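Local coordinates for transcriptional regulatory protein (Chlamydia trachomatis, PDB 3Q7R) that may act as a global positive regulator of transcription and binds a cis-acting element of its own promoter, as an atypical response regulator of the OmpR/PhoB subfamily, at residues L61-R66 with L92-W97; C56-L61 with V78-F83; H14-S19 with D52-E57. All blocks are in the same frame, centred on the assembly; numbering follows the deposited sequence.

In the fold
The three contacts lie in one receiver domain, built on a parallel five-stranded sheet. Along the chain interaction 3 closes before interaction 1 opens, and interactions 1 and 2 alternate their segments. Interaction 3 pairs strands 13-18 and 51-57 near the centre of the chain. Interaction 2 pairs the end of strand 51-57 with strand 75-80, sharing Cys-56 and Glu-57 with interaction 3, and the two centres are about 12 Å apart. Interaction 1 joins the loop after strand 51-57 to the end of helix 85-93. It shares Leu-61 with interaction 2, centres about 11 Å apart. Together they tie the sheet to a helix that faces the second subunit.

Interaction 1 of 3, residues L61-R66 with L92-W97; sequences LPREIR and LDRGFW
The Arg-94 guanidinium is packed between loop 61-66 and the ring of Phe-96. It lies at the Schellman motif, with Gly-95 at positive phi, that ends helix 85-93. Over the centre of one face lies Arg-63 O, 3.2 Å above the plane; Phe-96 CD2 lies over the opposite face, offset toward the rim. At the edge, Arg-94 NE and NH2 grip Ile-65 O side-on, each at 3.0 Å and close to the guanidinium plane. The Phe-96 ring has Leu-61 CD2 over one face and Ile-65 O at its edge. The Arg-66 guanidinium has Arg-94 O over the centre of one face and water 2 at its edge.

A bend at chi3 (62°) turns Arg-94 NE toward Ile-65 O. NH2 also makes a weak bond to Pro-62 O, and Leu-61 CD2 meets it tip to tip. NH1 forms a salt bridge with Asp-90 of helix 85-93. The buried charge is thus met by carbonyls and a carboxylate. Ile-65 CG1 packs on Phe-96 CZ at 4.1 Å.

Arg-66 NH2 bonds Asp-93 O at 2.9 Å. The Asp-93 carboxylate turns to Ser-110 of the second subunit. Water 1 bridges Leu-61 O (2.9 Å) and Arg-94 NH1.

Interaction 2 of 3, residues C56-L61 with V78-F83; sequences CEYSLL and VLLDFF
This contact belongs to the parallel sheet of the receiver fold, at the C-terminal ends of two inner strands, 51-57 and 75-80, which run out into loops. In receiver domains of this family the phospho-accepting aspartate usually sits at the end of the first of these strands. Here that end carries Glu-57.

Two parallel bridges set the register, Cys-56 with Val-78 and Glu-57 with Leu-79. Leu-79 uses both its polar backbone atoms. Its N donates to Cys-56 O at 2.9 Å, and its O accepts from Tyr-58 N at 2.7 Å. Val-78 CA adds a CA-H...O contact to Cys-56 O. After Glu-57 the chain turns into a short 3-10 segment, 58-60.

Tyr-58 carries the side-chain packing. CG stands anti to the backbone N (chi1 -177°), and the ring lies beside Leu-80, both side chains pointing the same way. Leu-80 CD2 makes a CH-pi contact over one ring face, 4.0 Å from the centroid. Val-78 CG1 sits at the ring edge and 3.9 Å from Tyr-58 CB. Phe-82 comes obliquely, CZ to Tyr-58 CE2 4.0 Å. The side chains of Leu-61 and Val-78 cross at about a right angle, with Leu-61 CD2 3.8 Å from Val-78 CG2.

Glu-57 OE2 lies 3.8 Å from Leu-79 CD1. OE2 is held by Ser-19 OG and His-21 ND1, and OE1 by Arg-101. The carboxylates of Glu-57 and Asp-81 come near each other, and Arg-101 forms salt bridges to both, which probably offsets the repulsion of like charges.

Around this region, Tyr-58, Leu-61 and Leu-80 all pack on Leu-91 of helix 85-93. Strand 97-100 hydrogen-bonds to Val-78 and Leu-80 and places Tyr-98 against their side chains, while strand 13-18 flanks Cys-56 through Val-18.

Interaction 3 of 3, residues H14-S19 with D52-E57; sequences HVLLVS and DLVVCE
Strands 14-18 and 53-57 run parallel, their axes 4.7 Å apart at closest approach and 12° from each other. Backbone bonds alternate between them: Leu-16 N to Leu-53 O, Val-55 N to Leu-16 O and Val-18 N to Val-55 O. Glu-57 N then donates to Val-18 O at 3.0 Å. At the other end Asp-52 N donates to His-14 O, and Asp-52 OD2 takes His-14 N on its anti lone pair at 2.9 Å.

Side chains form two layers. On one face Val-15 CG1 meets Val-55 CG2 at 4.0 Å, and Leu-17 CD1 packs on Val-55 CG1 at 3.7 Å. On the other face Val-18 branches: CG2 touches Val-54 CG1 at 3.8 Å, and CG1 touches Cys-56 SG.

Just past strand 14-18, Ser-19 OG stands anti to its backbone N (chi1 -176°) and donates to Glu-57 OE2 at 2.8 Å, on the anti lone pair. Ser-19 OG also bonds His-21 N. With His-21 ND1 on OE2 and Arg-101 on OE1, the carboxylate is fixed from both oxygens.

Helix 105-118 packs on Val-15 and Leu-53. Such an apolar, parallel central pair belongs to the CheY-like receiver fold, with sheet order 2-1-3-4-5.

Interaction 1 of 3, residues L61-R66 with L92-W97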
loop_
_atom_site.group_PDB
_atom_site.type_symbol
_atom_site.label_atom_id
_atom_site.label_comp_id
_atom_site.label_asym_id
_atom_site.label_seq_id
_atom_site.Cartn_x
_atom_site.Cartn_y
_atom_site.Cartn_z
ATOM N N LEU A 61 -10.137 10.834 7.280
ATOM C CA LEU A 61 -9.090 10.311 8.205
ATOM C C LEU A 61 -8.592 11.465 9.098
ATOM O O LEU A 61 -8.010 12.435 8.613
ATOM C CB LEU A 61 -7.899 9.817 7.420
ATOM C CG LEU A 61 -6.882 9.100 8.324
ATOM C CD1 LEU A 61 -7.301 7.719 8.809
ATOM C CD2 LEU A 61 -5.578 8.972 7.480
ATOM N N PRO A 62 -8.882 11.423 10.384
ATOM C CA PRO A 62 -8.339 12.521 11.227
ATOM C C PRO A 62 -6.820 12.674 11.085
ATOM O O PRO A 62 -6.066 11.702 11.018
ATOM C CB PRO A 62 -8.613 12.031 12.661
ATOM C CG PRO A 62 -9.800 11.097 12.500
ATOM C CD PRO A 62 -9.530 10.379 11.190
ATOM N N ARG A 63 -6.378 13.927 11.062
ATOM C CA ARG A 63 -4.968 14.156 10.749
ATOM C C ARG A 63 -4.050 13.825 11.911
ATOM O O ARG A 63 -2.852 13.685 11.666
ATOM C CB ARG A 63 -4.773 15.624 10.405
ATOM C CG ARG A 63 -5.160 15.939 8.948
ATOM C CD ARG A 63 -3.969 15.486 8.018
ATOM N NE ARG A 63 -2.898 16.460 8.237
ATOM C CZ ARG A 63 -2.866 17.657 7.654
ATOM N NH1 ARG A 63 -3.834 18.006 6.798
ATOM N NH2 ARG A 63 -1.875 18.524 7.923
ATOM N N GLU A 64 -4.614 13.728 13.117
ATOM C CA GLU A 64 -3.790 13.540 14.330
ATOM C C GLU A 64 -3.458 12.025 14.515
ATOM O O GLU A 64 -2.478 11.674 15.153
ATOM C CB GLU A 64 -4.538 14.106 15.552
ATOM C CG GLU A 64 -4.964 15.572 15.371
ATOM C CD GLU A 64 -6.245 15.749 14.523
ATOM O OE1 GLU A 64 -6.967 14.744 14.249
ATOM O OE2 GLU A 64 -6.513 16.916 14.121
ATOM N N ILE A 65 -4.240 11.132 13.945
ATOM C CA ILE A 65 -4.108 9.749 14.382
ATOM C C ILE A 65 -2.986 8.947 13.700
ATOM O O ILE A 65 -2.446 9.311 12.682
ATOM C CB ILE A 65 -5.451 8.964 14.275
ATOM C CG1 ILE A 65 -5.806 8.738 12.819
ATOM C CG2 ILE A 65 -6.549 9.734 15.121
ATOM C CD1 ILE A 65 -6.956 7.603 12.634
ATOM N N ARG A 66 -2.587 7.852 14.329
ATOM C CA ARG A 66 -1.500 7.045 13.796
ATOM C C ARG A 66 -1.865 5.569 13.828
ATOM O O ARG A 66 -2.751 5.151 14.575
ATOM C CB ARG A 66 -0.230 7.081 14.742
ATOM C CG ARG A 66 0.388 8.416 14.979
ATOM C CD ARG A 66 1.619 8.284 15.898
ATOM N NE ARG A 66 2.659 7.533 15.254
ATOM C CZ ARG A 66 3.359 8.015 14.226
ATOM N NH1 ARG A 66 3.076 9.231 13.771
ATOM N NH2 ARG A 66 4.317 7.267 13.654
ATOM N N LEU A 92 2.600 7.785 5.290
ATOM C CA LEU A 92 3.490 6.639 5.472
ATOM C C LEU A 92 4.172 6.716 6.857
ATOM O O LEU A 92 4.324 5.710 7.570
ATOM C CB LEU A 92 4.533 6.620 4.371
ATOM C CG LEU A 92 3.937 6.367 2.961
ATOM C CD1 LEU A 92 5.002 6.764 1.886
ATOM C CD2 LEU A 92 3.493 4.879 2.769
ATOM N N ASP A 93 4.576 7.926 7.219
ATOM C CA ASP A 93 5.277 8.105 8.492
ATOM C C ASP A 93 4.338 7.879 9.682
ATOM O O ASP A 93 4.807 7.502 10.775
ATOM C CB ASP A 93 5.873 9.517 8.590
ATOM C CG ASP A 93 7.130 9.706 7.717
ATOM O OD1 ASP A 93 7.611 8.727 7.132
ATOM O OD2 ASP A 93 7.618 10.875 7.678
ATOM N N ARG A 94 3.039 8.093 9.485
ATOM C CA ARG A 94 2.047 7.830 10.511
ATOM C C ARG A 94 1.609 6.358 10.550
ATOM O O ARG A 94 0.785 6.005 11.380
ATOM C CB ARG A 94 0.805 8.739 10.313
ATOM C CG ARG A 94 1.087 10.221 10.692
ATOM C CD ARG A 94 0.061 11.170 9.969
ATOM N NE ARG A 94 -1.266 10.857 10.393
ATOM C CZ ARG A 94 -2.388 11.153 9.754
ATOM N NH1 ARG A 94 -2.440 11.782 8.541
ATOM N NH2 ARG A 94 -3.511 10.792 10.323
ATOM N N GLY A 95 2.138 5.530 9.644
ATOM C CA GLY A 95 1.829 4.104 9.625
ATOM C C GLY A 95 0.768 3.651 8.671
ATOM O O GLY A 95 0.367 2.471 8.707
ATOM N N PHE A 96 0.360 4.527 7.756
ATOM C CA PHE A 96 -0.722 4.169 6.832
ATOM C C PHE A 96 -0.210 3.961 5.393
ATOM O O PHE A 96 0.290 4.907 4.760
ATOM C CB PHE A 96 -1.721 5.323 6.759
ATOM C CG PHE A 96 -2.353 5.643 8.090
ATOM C CD1 PHE A 96 -3.286 4.783 8.644
ATOM C CD2 PHE A 96 -2.037 6.824 8.769
ATOM C CE1 PHE A 96 -3.892 5.102 9.890
ATOM C CE2 PHE A 96 -2.653 7.123 9.999
ATOM C CZ PHE A 96 -3.562 6.223 10.557
ATOM N N TRP A 97 -0.464 2.768 4.873
ATOM C CA TRP A 97 -0.337 2.539 3.458
ATOM C C TRP A 97 -1.586 3.116 2.751
ATOM O O TRP A 97 -2.620 3.356 3.399
ATOM C CB TRP A 97 -0.171 1.008 3.174
ATOM C CG TRP A 97 0.059 0.659 1.725
ATOM C CD1 TRP A 97 -0.679 -0.207 0.948
ATOM C CD2 TRP A 97 1.094 1.152 0.877
ATOM N NE1 TRP A 97 -0.165 -0.266 -0.345
ATOM C CE2 TRP A 97 0.926 0.545 -0.419
ATOM C CE3 TRP A 97 2.141 2.038 1.073
ATOM C CZ2 TRP A 97 1.752 0.828 -1.496
ATOM C CZ3 TRP A 97 2.998 2.318 -0.034
ATOM C CH2 TRP A 97 2.776 1.711 -1.295
HETATM O O HOH W 1 -5.271 12.456 7.723
HETATM O O HOH W 2 4.720 10.663 11.980
#

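Interaction 2 of 3, residues C56-L61 with V78-F83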
loop_
_atom_site.group_PDB
_atom_site.type_symbol
_atom_site.label_atom_id
_atom_site.label_comp_id
_atom_site.label_asym_id
_atom_site.label_seq_id
_atom_site.Cartn_x
_atom_site.Cartn_y
_atom_site.Cartn_z
ATOM N N CYS A 56 -10.164 3.645 4.861
ATOM C CA CYS A 56 -10.744 4.965 5.156
ATOM C C CYS A 56 -10.392 5.999 4.107
ATOM O O CYS A 56 -9.223 6.136 3.779
ATOM C CB CYS A 56 -10.148 5.446 6.492
ATOM S SG CYS A 56 -10.946 6.944 7.146
ATOM N N GLU A 57 -11.385 6.734 3.615
ATOM C CA GLU A 57 -11.076 7.852 2.762
ATOM C C GLU A 57 -10.160 8.860 3.477
ATOM O O GLU A 57 -10.378 9.208 4.662
ATOM C CB GLU A 57 -12.372 8.605 2.452
ATOM C CG GLU A 57 -13.320 7.770 1.612
ATOM C CD GLU A 57 -12.873 7.637 0.183
ATOM O OE1 GLU A 57 -11.846 8.217 -0.232
ATOM O OE2 GLU A 57 -13.519 6.872 -0.562
ATOM N N TYR A 58 -9.166 9.379 2.755
ATOM C CA TYR A 58 -8.307 10.385 3.359
ATOM C C TYR A 58 -9.139 11.586 3.858
ATOM O O TYR A 58 -8.854 12.170 4.910
ATOM C CB TYR A 58 -7.254 10.828 2.354
ATOM C CG TYR A 58 -6.263 11.829 2.941
ATOM C CD1 TYR A 58 -5.269 11.382 3.834
ATOM C CD2 TYR A 58 -6.338 13.170 2.620
ATOM C CE1 TYR A 58 -4.345 12.296 4.377
ATOM C CE2 TYR A 58 -5.421 14.094 3.174
ATOM C CZ TYR A 58 -4.422 13.604 4.021
ATOM O OH TYR A 58 -3.502 14.524 4.557
ATOM N N SER A 59 -10.158 11.985 3.094
ATOM C CA SER A 59 -11.006 13.065 3.563
ATOM C C SER A 59 -11.750 12.797 4.862
ATOM O O SER A 59 -12.314 13.759 5.440
ATOM C CB SER A 59 -12.022 13.491 2.504
ATOM O OG SER A 59 -11.384 14.041 1.329
ATOM N N LEU A 60 -11.770 11.545 5.326
ATOM C CA LEU A 60 -12.446 11.179 6.569
ATOM C C LEU A 60 -11.428 10.751 7.623
ATOM O O LEU A 60 -11.812 10.390 8.748
ATOM C CB LEU A 60 -13.472 10.103 6.353
ATOM C CG LEU A 60 -14.642 10.555 5.472
ATOM C CD1 LEU A 60 -15.543 9.353 5.059
ATOM C CD2 LEU A 60 -15.410 11.646 6.234
ATOM N N LEU A 61 -10.137 10.834 7.280
ATOM C CA LEU A 61 -9.090 10.311 8.205
ATOM C C LEU A 61 -8.592 11.465 9.098
ATOM O O LEU A 61 -8.010 12.435 8.613
ATOM C CB LEU A 61 -7.899 9.817 7.420
ATOM C CG LEU A 61 -6.882 9.100 8.324
ATOM C CD1 LEU A 61 -7.301 7.719 8.809
ATOM C CD2 LEU A 61 -5.578 8.972 7.480
ATOM N N VAL A 78 -5.627 3.576 3.543
ATOM C CA VAL A 78 -6.203 4.896 3.252
ATOM C C VAL A 78 -6.443 5.085 1.749
ATOM O O VAL A 78 -5.635 4.658 0.930
ATOM C CB VAL A 78 -5.260 5.977 3.791
ATOM C CG1 VAL A 78 -5.682 7.352 3.295
ATOM C CG2 VAL A 78 -5.188 5.897 5.307
ATOM N N LEU A 79 -7.578 5.688 1.385
ATOM C CA LEU A 79 -7.883 5.962 -0.018
ATOM C C LEU A 79 -7.733 7.457 -0.280
ATOM O O LEU A 79 -8.406 8.275 0.356
ATOM C CB LEU A 79 -9.306 5.559 -0.374
ATOM C CG LEU A 79 -9.695 4.138 0.007
ATOM C CD1 LEU A 79 -11.150 3.858 -0.565
ATOM C CD2 LEU A 79 -8.633 3.145 -0.546
ATOM N N LEU A 80 -6.858 7.806 -1.206
ATOM C CA LEU A 80 -6.543 9.233 -1.484
ATOM C C LEU A 80 -7.131 9.681 -2.817
ATOM O O LEU A 80 -7.029 8.966 -3.805
ATOM C CB LEU A 80 -5.022 9.433 -1.637
ATOM C CG LEU A 80 -4.339 9.846 -0.373
ATOM C CD1 LEU A 80 -2.831 9.642 -0.486
ATOM C CD2 LEU A 80 -4.593 11.360 -0.142
ATOM N N ASP A 81 -7.668 10.893 -2.876
ATOM C CA ASP A 81 -8.143 11.402 -4.183
ATOM C C ASP A 81 -7.001 11.868 -5.085
ATOM O O ASP A 81 -7.209 11.999 -6.312
ATOM C CB ASP A 81 -9.017 12.647 -3.988
ATOM C CG ASP A 81 -10.366 12.352 -3.347
ATOM O OD1 ASP A 81 -10.878 11.222 -3.422
ATOM O OD2 ASP A 81 -11.015 13.340 -2.890
ATOM N N PHE A 82 -5.845 12.183 -4.518
ATOM C CA PHE A 82 -4.838 12.961 -5.240
ATOM C C PHE A 82 -3.436 12.551 -4.786
ATOM O O PHE A 82 -3.249 11.955 -3.700
ATOM C CB PHE A 82 -5.023 14.487 -4.922
ATOM C CG PHE A 82 -4.919 14.775 -3.431
ATOM C CD1 PHE A 82 -3.679 14.981 -2.864
ATOM C CD2 PHE A 82 -6.079 14.790 -2.609
ATOM C CE1 PHE A 82 -3.549 15.167 -1.470
ATOM C CE2 PHE A 82 -5.980 14.939 -1.239
ATOM C CZ PHE A 82 -4.716 15.157 -0.654
ATOM N N PHE A 83 -2.454 12.973 -5.575
ATOM C CA PHE A 83 -1.049 12.890 -5.233
ATOM C C PHE A 83 -0.536 14.233 -4.725
ATOM O O PHE A 83 -0.697 15.290 -5.410
ATOM C CB PHE A 83 -0.207 12.532 -6.453
ATOM C CG PHE A 83 1.253 12.618 -6.161
ATOM C CD1 PHE A 83 1.860 11.639 -5.407
ATOM C CD2 PHE A 83 1.970 13.712 -6.518
ATOM C CE1 PHE A 83 3.191 11.727 -5.101
ATOM C CE2 PHE A 83 3.296 13.796 -6.210
ATOM C CZ PHE A 83 3.883 12.820 -5.455
#

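Interaction 3 of 3, residues H14-S19 with D52-E57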
loop_
_atom_site.group_PDB
_atom_site.type_symbol
_atom_site.label_atom_id
_atom_site.label_comp_id
_atom_site.label_asym_id
_atom_site.label_seq_id
_atom_site.Cartn_x
_atom_site.Cartn_y
_atom_site.Cartn_z
ATOM N N HIS A 14 -13.567 -9.226 8.682
ATOM C CA HIS A 14 -14.459 -8.085 8.573
ATOM C C HIS A 14 -13.696 -6.866 8.125
ATOM O O HIS A 14 -12.680 -6.476 8.726
ATOM C CB HIS A 14 -15.090 -7.736 9.946
ATOM C CG HIS A 14 -15.987 -6.530 9.880
ATOM N ND1 HIS A 14 -16.278 -5.732 10.981
ATOM C CD2 HIS A 14 -16.663 -5.975 8.838
ATOM C CE1 HIS A 14 -17.062 -4.741 10.604
ATOM N NE2 HIS A 14 -17.320 -4.872 9.303
ATOM N N VAL A 15 -14.200 -6.268 7.063
ATOM C CA VAL A 15 -13.629 -5.028 6.520
ATOM C C VAL A 15 -14.642 -3.901 6.687
ATOM O O VAL A 15 -15.798 -4.063 6.273
ATOM C CB VAL A 15 -13.349 -5.196 5.025
ATOM C CG1 VAL A 15 -12.743 -3.915 4.480
ATOM C CG2 VAL A 15 -12.409 -6.433 4.804
ATOM N N LEU A 16 -14.240 -2.789 7.311
ATOM C CA LEU A 16 -15.141 -1.627 7.444
ATOM C C LEU A 16 -14.634 -0.552 6.492
ATOM O O LEU A 16 -13.494 -0.152 6.599
ATOM C CB LEU A 16 -15.106 -1.093 8.882
ATOM C CG LEU A 16 -15.788 0.297 9.046
ATOM C CD1 LEU A 16 -17.282 0.259 8.774
ATOM C CD2 LEU A 16 -15.502 0.915 10.477
ATOM N N LEU A 17 -15.461 -0.127 5.524
ATOM C CA LEU A 17 -15.135 0.965 4.620
ATOM C C LEU A 17 -15.733 2.228 5.191
ATOM O O LEU A 17 -16.952 2.287 5.403
ATOM C CB LEU A 17 -15.733 0.700 3.240
ATOM C CG LEU A 17 -15.542 1.813 2.212
ATOM C CD1 LEU A 17 -14.046 1.923 1.780
ATOM C CD2 LEU A 17 -16.409 1.506 0.950
ATOM N N VAL A 18 -14.883 3.230 5.426
ATOM C CA VAL A 18 -15.297 4.538 5.882
ATOM C C VAL A 18 -15.248 5.454 4.651
ATOM O O VAL A 18 -14.180 5.914 4.254
ATOM C CB VAL A 18 -14.388 5.039 6.975
ATOM C CG1 VAL A 18 -14.794 6.496 7.351
ATOM C CG2 VAL A 18 -14.503 4.093 8.230
ATOM N N SER A 19 -16.415 5.647 4.050
ATOM C CA SER A 19 -16.535 6.372 2.810
ATOM C C SER A 19 -17.987 6.731 2.565
ATOM O O SER A 19 -18.892 6.030 2.980
ATOM C CB SER A 19 -16.033 5.483 1.677
ATOM O OG SER A 19 -16.029 6.174 0.418
ATOM N N ASP A 52 -11.093 -6.348 11.122
ATOM C CA ASP A 52 -9.697 -6.688 10.823
ATOM C C ASP A 52 -9.024 -5.560 10.050
ATOM O O ASP A 52 -7.825 -5.269 10.260
ATOM C CB ASP A 52 -9.644 -7.967 10.004
ATOM C CG ASP A 52 -10.207 -9.148 10.795
ATOM O OD1 ASP A 52 -9.560 -9.496 11.796
ATOM O OD2 ASP A 52 -11.276 -9.652 10.443
ATOM N N LEU A 53 -9.771 -4.925 9.151
ATOM C CA LEU A 53 -9.173 -3.859 8.329
ATOM C C LEU A 53 -10.206 -2.741 8.234
ATOM O O LEU A 53 -11.377 -3.005 7.994
ATOM C CB LEU A 53 -8.862 -4.368 6.940
ATOM C CG LEU A 53 -8.446 -3.313 5.918
ATOM C CD1 LEU A 53 -7.105 -2.705 6.304
ATOM C CD2 LEU A 53 -8.383 -4.005 4.522
ATOM N N VAL A 54 -9.784 -1.505 8.439
ATOM C CA VAL A 54 -10.630 -0.346 8.118
ATOM C C VAL A 54 -10.043 0.340 6.901
ATOM O O VAL A 54 -8.855 0.647 6.893
ATOM C CB VAL A 54 -10.663 0.671 9.282
ATOM C CG1 VAL A 54 -11.542 1.879 8.893
ATOM C CG2 VAL A 54 -11.229 -0.061 10.530
ATOM N N VAL A 55 -10.856 0.547 5.862
ATOM C CA VAL A 55 -10.379 1.212 4.621
ATOM C C VAL A 55 -10.993 2.589 4.722
ATOM O O VAL A 55 -12.209 2.702 4.779
ATOM C CB VAL A 55 -10.897 0.480 3.389
ATOM C CG1 VAL A 55 -10.454 1.241 2.136
ATOM C CG2 VAL A 55 -10.304 -0.930 3.331
ATOM N N CYS A 56 -10.164 3.645 4.861
ATOM C CA CYS A 56 -10.744 4.965 5.156
ATOM C C CYS A 56 -10.392 5.999 4.107
ATOM O O CYS A 56 -9.223 6.136 3.779
ATOM C CB CYS A 56 -10.148 5.446 6.492
ATOM S SG CYS A 56 -10.946 6.944 7.146
ATOM N N GLU A 57 -11.385 6.734 3.615
ATOM C CA GLU A 57 -11.076 7.852 2.762
ATOM C C GLU A 57 -10.160 8.860 3.477
ATOM O O GLU A 57 -10.378 9.208 4.662
ATOM C CB GLU A 57 -12.372 8.605 2.452
ATOM C CG GLU A 57 -13.320 7.770 1.612
ATOM C CD GLU A 57 -12.873 7.637 0.183
ATOM O OE1 GLU A 57 -11.846 8.217 -0.232
ATOM O OE2 GLU A 57 -13.519 6.872 -0.562
#